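Local coordinates for putative lipoprotein (Bacteroides fragilis, PDB 3QNK), which is a putative SusD-like outer-membrane lipoprotein that probably helps bind glycans for uptake, at residues Q329-A334 / I365-Y370. Residues are numbered along the deposited sequence; the frame is centred on the assembly and turned at random.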
loop_
_atom_site.group_PDB
_atom_site.type_symbol
_atom_site.label_atom_id
_atom_site.label_comp_id
_atom_site.label_asym_id
_atom_site.label_seq_id
_atom_site.Cartn_x
_atom_site.Cartn_y
_atom_site.Cartn_z
ATOM N N GLN B 329 -1.594 -27.791 -27.550
ATOM C CA GLN B 329 -1.705 -26.733 -28.530
ATOM C C GLN B 329 -2.526 -25.598 -27.942
ATOM O O GLN B 329 -3.619 -25.838 -27.396
ATOM C CB GLN B 329 -2.327 -27.244 -29.798
ATOM C CG GLN B 329 -1.311 -27.853 -30.704
ATOM C CD GLN B 329 -2.009 -28.396 -31.899
ATOM O OE1 GLN B 329 -2.631 -29.456 -31.835
ATOM N NE2 GLN B 329 -1.965 -27.652 -32.999
ATOM N N ILE B 330 -1.964 -24.375 -27.996
ATOM C CA ILE B 330 -2.560 -23.138 -27.488
ATOM C C ILE B 330 -2.390 -22.039 -28.541
ATOM O O ILE B 330 -1.591 -22.204 -29.455
ATOM C CB ILE B 330 -1.948 -22.739 -26.114
ATOM C CG1 ILE B 330 -0.409 -22.645 -26.174
ATOM C CG2 ILE B 330 -2.416 -23.704 -24.988
ATOM C CD1 ILE B 330 0.233 -21.958 -25.022
ATOM N N PHE B 331 -3.150 -20.931 -28.415
ATOM C CA PHE B 331 -3.127 -19.730 -29.269
ATOM C C PHE B 331 -3.562 -20.018 -30.714
ATOM O O PHE B 331 -2.992 -19.469 -31.661
ATOM C CB PHE B 331 -1.759 -19.030 -29.230
ATOM C CG PHE B 331 -1.546 -18.187 -27.998
ATOM C CD1 PHE B 331 -2.364 -17.088 -27.736
ATOM C CD2 PHE B 331 -0.505 -18.464 -27.117
ATOM C CE1 PHE B 331 -2.142 -16.278 -26.612
ATOM C CE2 PHE B 331 -0.284 -17.656 -25.995
ATOM C CZ PHE B 331 -1.108 -16.570 -25.750
ATOM N N PHE B 332 -4.632 -20.812 -30.863
ATOM C CA PHE B 332 -5.210 -21.211 -32.143
ATOM C C PHE B 332 -5.596 -20.034 -33.017
ATOM O O PHE B 332 -5.345 -20.071 -34.227
ATOM C CB PHE B 332 -6.467 -22.047 -31.911
ATOM C CG PHE B 332 -6.295 -23.234 -31.005
ATOM C CD1 PHE B 332 -5.709 -24.407 -31.472
ATOM C CD2 PHE B 332 -6.761 -23.202 -29.697
ATOM C CE1 PHE B 332 -5.565 -25.516 -30.631
ATOM C CE2 PHE B 332 -6.632 -24.317 -28.865
ATOM C CZ PHE B 332 -6.041 -25.468 -29.339
ATOM N N ASN B 333 -6.229 -19.000 -32.406
ATOM C CA ASN B 333 -6.756 -17.824 -33.112
ATOM C C ASN B 333 -5.871 -16.562 -32.924
ATOM O O ASN B 333 -6.360 -15.415 -32.928
ATOM C CB ASN B 333 -8.221 -17.573 -32.710
ATOM C CG ASN B 333 -9.151 -18.678 -33.172
ATOM O OD1 ASN B 333 -9.357 -18.907 -34.374
ATOM N ND2 ASN B 333 -9.724 -19.412 -32.231
ATOM N N ALA B 334 -4.558 -16.802 -32.776
ATOM C CA ALA B 334 -3.507 -15.793 -32.719
ATOM C C ALA B 334 -2.903 -15.756 -34.096
ATOM O O ALA B 334 -3.029 -16.760 -34.806
ATOM C CB ALA B 334 -2.460 -16.176 -31.685
ATOM N N ILE B 365 -7.281 -18.414 -18.859
ATOM C CA ILE B 365 -6.389 -17.858 -19.880
ATOM C C ILE B 365 -7.025 -18.245 -21.231
ATOM O O ILE B 365 -7.156 -19.435 -21.522
ATOM C CB ILE B 365 -4.893 -18.247 -19.783
ATOM C CG1 ILE B 365 -4.298 -17.775 -18.446
ATOM C CG2 ILE B 365 -4.114 -17.604 -20.957
ATOM C CD1 ILE B 365 -2.914 -18.314 -18.130
ATOM N N ASP B 366 -7.476 -17.240 -22.024
ATOM C CA ASP B 366 -8.153 -17.450 -23.302
ATOM C C ASP B 366 -7.150 -17.789 -24.426
ATOM O O ASP B 366 -6.989 -17.019 -25.372
ATOM C CB ASP B 366 -9.004 -16.224 -23.675
ATOM C CG ASP B 366 -10.143 -16.452 -24.666
ATOM O OD1 ASP B 366 -10.170 -17.540 -25.315
ATOM O OD2 ASP B 366 -11.012 -15.544 -24.792
ATOM N N TYR B 367 -6.516 -18.975 -24.334
ATOM C CA TYR B 367 -5.629 -19.514 -25.352
ATOM C C TYR B 367 -6.450 -19.936 -26.591
ATOM O O TYR B 367 -5.889 -20.145 -27.665
ATOM C CB TYR B 367 -4.861 -20.715 -24.811
ATOM C CG TYR B 367 -3.774 -20.425 -23.805
ATOM C CD1 TYR B 367 -2.727 -19.554 -24.109
ATOM C CD2 TYR B 367 -3.698 -21.138 -22.609
ATOM C CE1 TYR B 367 -1.679 -19.336 -23.214
ATOM C CE2 TYR B 367 -2.654 -20.927 -21.708
ATOM C CZ TYR B 367 -1.644 -20.029 -22.020
ATOM O OH TYR B 367 -0.612 -19.814 -21.145
ATOM N N ASP B 368 -7.782 -20.065 -26.437
ATOM C CA ASP B 368 -8.674 -20.410 -27.538
ATOM C C ASP B 368 -8.817 -19.239 -28.525
ATOM O O ASP B 368 -8.682 -19.436 -29.736
ATOM C CB ASP B 368 -10.069 -20.808 -27.017
ATOM C CG ASP B 368 -10.131 -22.128 -26.274
ATOM O OD1 ASP B 368 -9.961 -23.172 -26.917
ATOM O OD2 ASP B 368 -10.369 -22.108 -25.043
ATOM N N ASN B 369 -9.079 -18.023 -28.011
ATOM C CA ASN B 369 -9.388 -16.876 -28.862
ATOM C C ASN B 369 -8.337 -15.805 -28.953
ATOM O O ASN B 369 -8.158 -15.236 -30.028
ATOM C CB ASN B 369 -10.671 -16.229 -28.363
ATOM C CG ASN B 369 -11.829 -17.195 -28.337
ATOM O OD1 ASN B 369 -12.271 -17.676 -29.385
ATOM N ND2 ASN B 369 -12.311 -17.530 -27.151
ATOM N N TYR B 370 -7.683 -15.473 -27.833
ATOM C CA TYR B 370 -6.703 -14.389 -27.769
ATOM C C TYR B 370 -5.536 -14.550 -28.724
ATOM O O TYR B 370 -5.203 -15.658 -29.173
ATOM C CB TYR B 370 -6.145 -14.221 -26.338
ATOM C CG TYR B 370 -6.938 -13.292 -25.444
ATOM C CD1 TYR B 370 -8.305 -13.106 -25.631
ATOM C CD2 TYR B 370 -6.335 -12.640 -24.375
ATOM C CE1 TYR B 370 -9.044 -12.268 -24.792
ATOM C CE2 TYR B 370 -7.067 -11.819 -23.514
ATOM C CZ TYR B 370 -8.420 -11.626 -23.729
ATOM O OH TYR B 370 -9.141 -10.808 -22.884
#
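F331 and Y367 both set CG anti to their own carbonyl carbon (chi1 -72° for Y367), and their rings meet in a T-shaped pair: the CD1-CE1 edge of Y367 points at the face of F331, Y367 CE1 3.5 Å from F331 CE2, centroids 5.1 Å apart, planes at 83°. This joins a type I beta turn, F331 to A334, to the loop 365-370, which carries an Asx motif at D366, in the SusD-family part of the chain. Y367 is sandwiched: I365 CG2 sits over the centre of one face, while I330 CD1 covers the opposite face nearer the rim, a CH-pi contact 4.0 Å from the centroid of the Y367 ring. Helix 253-257 adds M254 against F331, and Y367 OH bonds to V259 N. Y367 O takes two weak hydrogen bonds, from F331 N at 2.9 Å and from F332 N. F332 lies beside D368, its ring plane at a small angle to that of the carboxylate, whose OD2 forms a salt bridge with R225 and accepts a hydrogen bond from W229 NE1. Within the loop, D366 OD1 accepts from N369 N at 2.9 Å, met from above the carboxylate plane. N333 ND2 reaches D368 O at 2.7 Å, with an N-H...O angle of 153°.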